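ATP grasp ligase (Microcystis aeruginosa MRC, PDB 5IG9) is an ATP-grasp ligase that probably couples ATP hydrolysis to bond formation at a carboxyl group, perhaps with ribosomal S6-glutamic acid ligase activity. Local coordinates at residues W71-R76 with V298-W303. Numbering follows the deposited sequence.
Sequences WYRRMR and VGEFFW
Two arginines converge on the carboxylate of Glu300. Arg73 NH2 makes a salt bridge, reaching Glu300 OE1 at 2.9 Å in a nearly straight bond in its guanidinium plane, from above the carboxylate plane; the bond from Arg73 NH2 to Glu300 OE2 is weak. Arg73 CG lies anti to the backbone N (chi1 162°), and the chain bends at chi2. A second salt bridge, weak as a hydrogen bond, runs from Arg74 NH2 to Glu300 OE2 at 3.0 Å. Both guanidiniums stand almost perpendicular to the carboxylate (82° and 87°) and lie face over face, Arg74 CZ 3.7 Å above the Arg73 plane, like charges that the carboxylate probably makes tolerable. Asp11 pairs with Arg73 NE, Asn12 with Glu300 OE2. An alanine in place of Glu300 would probably leave the two guanidiniums without their shared counter-charge.

Arg74 NH1 points at Val298 O, modelled too close to be trusted, and Val298 CG1 rests 3.7 Å from Tyr72 O. Trp71 and Phe301 meet tip to tip, Trp71 CZ2 to Phe301 CE2 at 4.0 Å, beside Ile317.

The contact joins strand 69-72 and what follows, in the pre-ATP-grasp domain, to the loop following strand 290-296, probably an interdomain interface of the ATP-grasp fold.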
ATOM      1  N   TRP A  71     -14.025  -7.542   8.394  1.00 44.26           N
ATOM      2  CA  TRP A  71     -14.362  -7.389   6.984  1.00 44.42           C
ATOM      3  C   TRP A  71     -13.648  -6.147   6.462  1.00 47.52           C
ATOM      4  O   TRP A  71     -14.075  -5.017   6.723  1.00 43.46           O
ATOM      5  CB  TRP A  71     -15.871  -7.284   6.779  1.00 47.28           C
ATOM      6  CG  TRP A  71     -16.268  -7.387   5.338  1.00 46.92           C
ATOM      7  CD1 TRP A  71     -15.525  -7.914   4.319  1.00 45.52           C
ATOM      8  CD2 TRP A  71     -17.498  -6.946   4.750  1.00 47.01           C
ATOM      9  NE1 TRP A  71     -16.220  -7.832   3.138  1.00 45.14           N
ATOM     10  CE2 TRP A  71     -17.432  -7.240   3.375  1.00 47.10           C
ATOM     11  CE3 TRP A  71     -18.649  -6.333   5.255  1.00 44.68           C
ATOM     12  CZ2 TRP A  71     -18.474  -6.942   2.500  1.00 46.49           C
ATOM     13  CZ3 TRP A  71     -19.681  -6.038   4.384  1.00 43.81           C
ATOM     14  CH2 TRP A  71     -19.586  -6.341   3.023  1.00 44.07           C
ATOM     15  N   TYR A  72     -12.556  -6.362   5.731  1.00 50.02           N
ATOM     16  CA  TYR A  72     -11.750  -5.277   5.172  1.00 47.58           C
ATOM     17  C   TYR A  72     -12.449  -4.788   3.906  1.00 47.27           C
ATOM     18  O   TYR A  72     -12.066  -5.101   2.775  1.00 47.07           O
ATOM     19  CB  TYR A  72     -10.330  -5.765   4.903  1.00 45.22           C
ATOM     20  CG  TYR A  72      -9.320  -4.682   4.607  1.00 43.62           C
ATOM     21  CD1 TYR A  72      -9.162  -3.597   5.459  1.00 45.96           C
ATOM     22  CD2 TYR A  72      -8.503  -4.761   3.488  1.00 43.98           C
ATOM     23  CE1 TYR A  72      -8.232  -2.614   5.193  1.00 45.10           C
ATOM     24  CE2 TYR A  72      -7.571  -3.785   3.215  1.00 44.23           C
ATOM     25  CZ  TYR A  72      -7.436  -2.713   4.070  1.00 44.51           C
ATOM     26  OH  TYR A  72      -6.505  -1.736   3.802  1.00 48.34           O
ATOM     27  N   ARG A  73     -13.502  -4.000   4.114  1.00 47.16           N
ATOM     28  CA  ARG A  73     -14.437  -3.634   3.038  1.00 50.32           C
ATOM     29  C   ARG A  73     -14.022  -2.334   2.351  1.00 48.52           C
ATOM     30  O   ARG A  73     -13.471  -2.359   1.247  1.00 45.80           O
ATOM     31  CB  ARG A  73     -15.859  -3.564   3.605  1.00 53.80           C
ATOM     32  CG  ARG A  73     -16.884  -2.815   2.768  1.00 56.02           C
ATOM     33  CD  ARG A  73     -17.163  -3.480   1.438  1.00 55.76           C
ATOM     34  NE  ARG A  73     -18.130  -2.699   0.675  1.00 57.93           N
ATOM     35  CZ  ARG A  73     -18.508  -2.980  -0.565  1.00 54.86           C
ATOM     36  NH1 ARG A  73     -17.999  -4.032  -1.194  1.00 54.01           N
ATOM     37  NH2 ARG A  73     -19.395  -2.207  -1.174  1.00 54.12           N
ATOM     38  N   ARG A  74     -14.275  -1.191   2.995  1.00 53.70           N
ATOM     39  CA  ARG A  74     -14.026   0.111   2.392  1.00 53.26           C
ATOM     40  C   ARG A  74     -13.135   0.939   3.301  1.00 55.88           C
ATOM     41  O   ARG A  74     -13.343   0.986   4.516  1.00 61.20           O
ATOM     42  CB  ARG A  74     -15.337   0.856   2.111  1.00 51.79           C
ATOM     43  CG  ARG A  74     -15.618   1.071   0.632  1.00 52.92           C
ATOM     44  CD  ARG A  74     -15.046  -0.065  -0.195  1.00 48.76           C
ATOM     45  NE  ARG A  74     -15.822  -0.316  -1.401  1.00 49.18           N
ATOM     46  CZ  ARG A  74     -15.566  -1.298  -2.257  1.00 50.05           C
ATOM     47  NH1 ARG A  74     -14.548  -2.119  -2.039  1.00 51.44           N
ATOM     48  NH2 ARG A  74     -16.326  -1.461  -3.329  1.00 51.32           N
ATOM     49  N   MET A  75     -12.144   1.597   2.708  1.00 54.41           N
ATOM     50  CA  MET A  75     -11.139   2.347   3.457  1.00 56.19           C
ATOM     51  C   MET A  75     -11.139   3.791   2.967  1.00 53.91           C
ATOM     52  O   MET A  75     -10.486   4.116   1.972  1.00 47.98           O
ATOM     53  CB  MET A  75      -9.763   1.708   3.302  1.00 61.82           C
ATOM     54  CG  MET A  75      -9.683   0.272   3.801  1.00 73.00           C
ATOM     55  SD  MET A  75     -10.492  -0.940   2.732  1.00 90.67           S
ATOM     56  CE  MET A  75      -9.645  -0.657   1.180  1.00 76.26           C
ATOM     57  N   ARG A  76     -11.867   4.660   3.670  1.00 60.59           N
ATOM     58  CA  ARG A  76     -11.909   6.078   3.329  1.00 59.19           C
ATOM     59  C   ARG A  76     -11.459   6.925   4.514  1.00 59.09           C
ATOM     60  O   ARG A  76     -12.234   7.734   5.034  1.00 60.42           O
ATOM     61  CB  ARG A  76     -13.314   6.477   2.878  1.00 60.53           C
ATOM     62  CG  ARG A  76     -13.838   5.664   1.706  1.00 64.28           C
ATOM     63  CD  ARG A  76     -12.925   5.796   0.502  1.00 65.01           C
ATOM     64  NE  ARG A  76     -13.214   4.782  -0.503  1.00 66.31           N
ATOM     65  CZ  ARG A  76     -14.078   4.940  -1.499  1.00 68.69           C
ATOM     66  NH1 ARG A  76     -14.741   6.081  -1.630  1.00 69.03           N
ATOM     67  NH2 ARG A  76     -14.278   3.956  -2.366  1.00 69.12           N
ATOM     68  N   VAL A 298     -11.425  -6.074  -3.453  1.00 44.54           N
ATOM     69  CA  VAL A 298     -12.488  -5.367  -2.746  1.00 45.56           C
ATOM     70  C   VAL A 298     -13.539  -4.883  -3.738  1.00 46.49           C
ATOM     71  O   VAL A 298     -14.215  -3.875  -3.501  1.00 45.83           O
ATOM     72  CB  VAL A 298     -11.928  -4.189  -1.925  1.00 46.23           C
ATOM     73  CG1 VAL A 298     -11.065  -4.692  -0.772  1.00 45.69           C
ATOM     74  CG2 VAL A 298     -11.135  -3.248  -2.817  1.00 45.08           C
ATOM     75  N   GLY A 299     -13.685  -5.596  -4.852  1.00 44.02           N
ATOM     76  CA  GLY A 299     -14.680  -5.228  -5.834  1.00 45.94           C
ATOM     77  C   GLY A 299     -16.095  -5.419  -5.324  1.00 48.05           C
ATOM     78  O   GLY A 299     -16.364  -6.196  -4.404  1.00 48.59           O
ATOM     79  N   GLU A 300     -17.012  -4.690  -5.957  1.00 47.35           N
ATOM     80  CA  GLU A 300     -18.404  -4.668  -5.540  1.00 47.61           C
ATOM     81  C   GLU A 300     -19.099  -5.979  -5.890  1.00 49.24           C
ATOM     82  O   GLU A 300     -18.588  -6.804  -6.652  1.00 54.87           O
ATOM     83  CB  GLU A 300     -19.139  -3.494  -6.191  1.00 47.15           C
ATOM     84  CG  GLU A 300     -18.830  -2.143  -5.573  1.00 45.31           C
ATOM     85  CD  GLU A 300     -19.529  -1.942  -4.245  1.00 49.84           C
ATOM     86  OE1 GLU A 300     -20.305  -2.836  -3.837  1.00 47.61           O
ATOM     87  OE2 GLU A 300     -19.305  -0.891  -3.609  1.00 51.84           O
ATOM     88  N   PHE A 301     -20.281  -6.169  -5.312  1.00 50.64           N
ATOM     89  CA  PHE A 301     -21.027  -7.392  -5.568  1.00 45.91           C
ATOM     90  C   PHE A 301     -22.522  -7.142  -5.456  1.00 47.71           C
ATOM     91  O   PHE A 301     -23.322  -7.964  -5.910  1.00 50.02           O
ATOM     92  CB  PHE A 301     -20.590  -8.494  -4.588  1.00 44.99           C
ATOM     93  CG  PHE A 301     -20.984  -8.231  -3.154  1.00 44.12           C
ATOM     94  CD1 PHE A 301     -22.206  -8.665  -2.666  1.00 42.94           C
ATOM     95  CD2 PHE A 301     -20.118  -7.583  -2.284  1.00 43.45           C
ATOM     96  CE1 PHE A 301     -22.571  -8.440  -1.350  1.00 43.89           C
ATOM     97  CE2 PHE A 301     -20.476  -7.357  -0.960  1.00 43.49           C
ATOM     98  CZ  PHE A 301     -21.704  -7.786  -0.493  1.00 43.16           C
ATOM     99  N   PHE A 302     -22.901  -6.014  -4.848  1.00 42.54           N
ATOM    100  CA  PHE A 302     -24.305  -5.780  -4.535  1.00 43.48           C
ATOM    101  C   PHE A 302     -25.170  -5.728  -5.788  1.00 45.81           C
ATOM    102  O   PHE A 302     -26.343  -6.114  -5.742  1.00 46.45           O
ATOM    103  CB  PHE A 302     -24.446  -4.490  -3.720  1.00 45.96           C
ATOM    104  CG  PHE A 302     -24.499  -3.246  -4.553  1.00 49.37           C
ATOM    105  CD1 PHE A 302     -23.345  -2.690  -5.071  1.00 50.36           C
ATOM    106  CD2 PHE A 302     -25.710  -2.630  -4.813  1.00 54.20           C
ATOM    107  CE1 PHE A 302     -23.400  -1.546  -5.843  1.00 50.99           C
ATOM    108  CE2 PHE A 302     -25.772  -1.491  -5.579  1.00 56.37           C
ATOM    109  CZ  PHE A 302     -24.618  -0.945  -6.096  1.00 53.68           C
ATOM    110  N   TRP A 303     -24.620  -5.266  -6.916  1.00 46.54           N
ATOM    111  CA  TRP A 303     -25.439  -5.165  -8.117  1.00 45.30           C
ATOM    112  C   TRP A 303     -25.666  -6.510  -8.788  1.00 46.95           C
ATOM    113  O   TRP A 303     -26.436  -6.575  -9.752  1.00 50.43           O
ATOM    114  CB  TRP A 303     -24.820  -4.177  -9.108  1.00 44.63           C
ATOM    115  CG  TRP A 303     -23.372  -4.409  -9.400  1.00 44.45           C
ATOM    116  CD1 TRP A 303     -22.308  -3.899  -8.719  1.00 43.90           C
ATOM    117  CD2 TRP A 303     -22.825  -5.196 -10.467  1.00 44.04           C
ATOM    118  NE1 TRP A 303     -21.133  -4.325  -9.286  1.00 45.04           N
ATOM    119  CE2 TRP A 303     -21.423  -5.121 -10.362  1.00 43.52           C
ATOM    120  CE3 TRP A 303     -23.385  -5.959 -11.499  1.00 44.16           C
ATOM    121  CZ2 TRP A 303     -20.571  -5.781 -11.246  1.00 45.65           C
ATOM    122  CZ3 TRP A 303     -22.538  -6.612 -12.377  1.00 45.62           C
ATOM    123  CH2 TRP A 303     -21.147  -6.520 -12.244  1.00 46.59           C
TER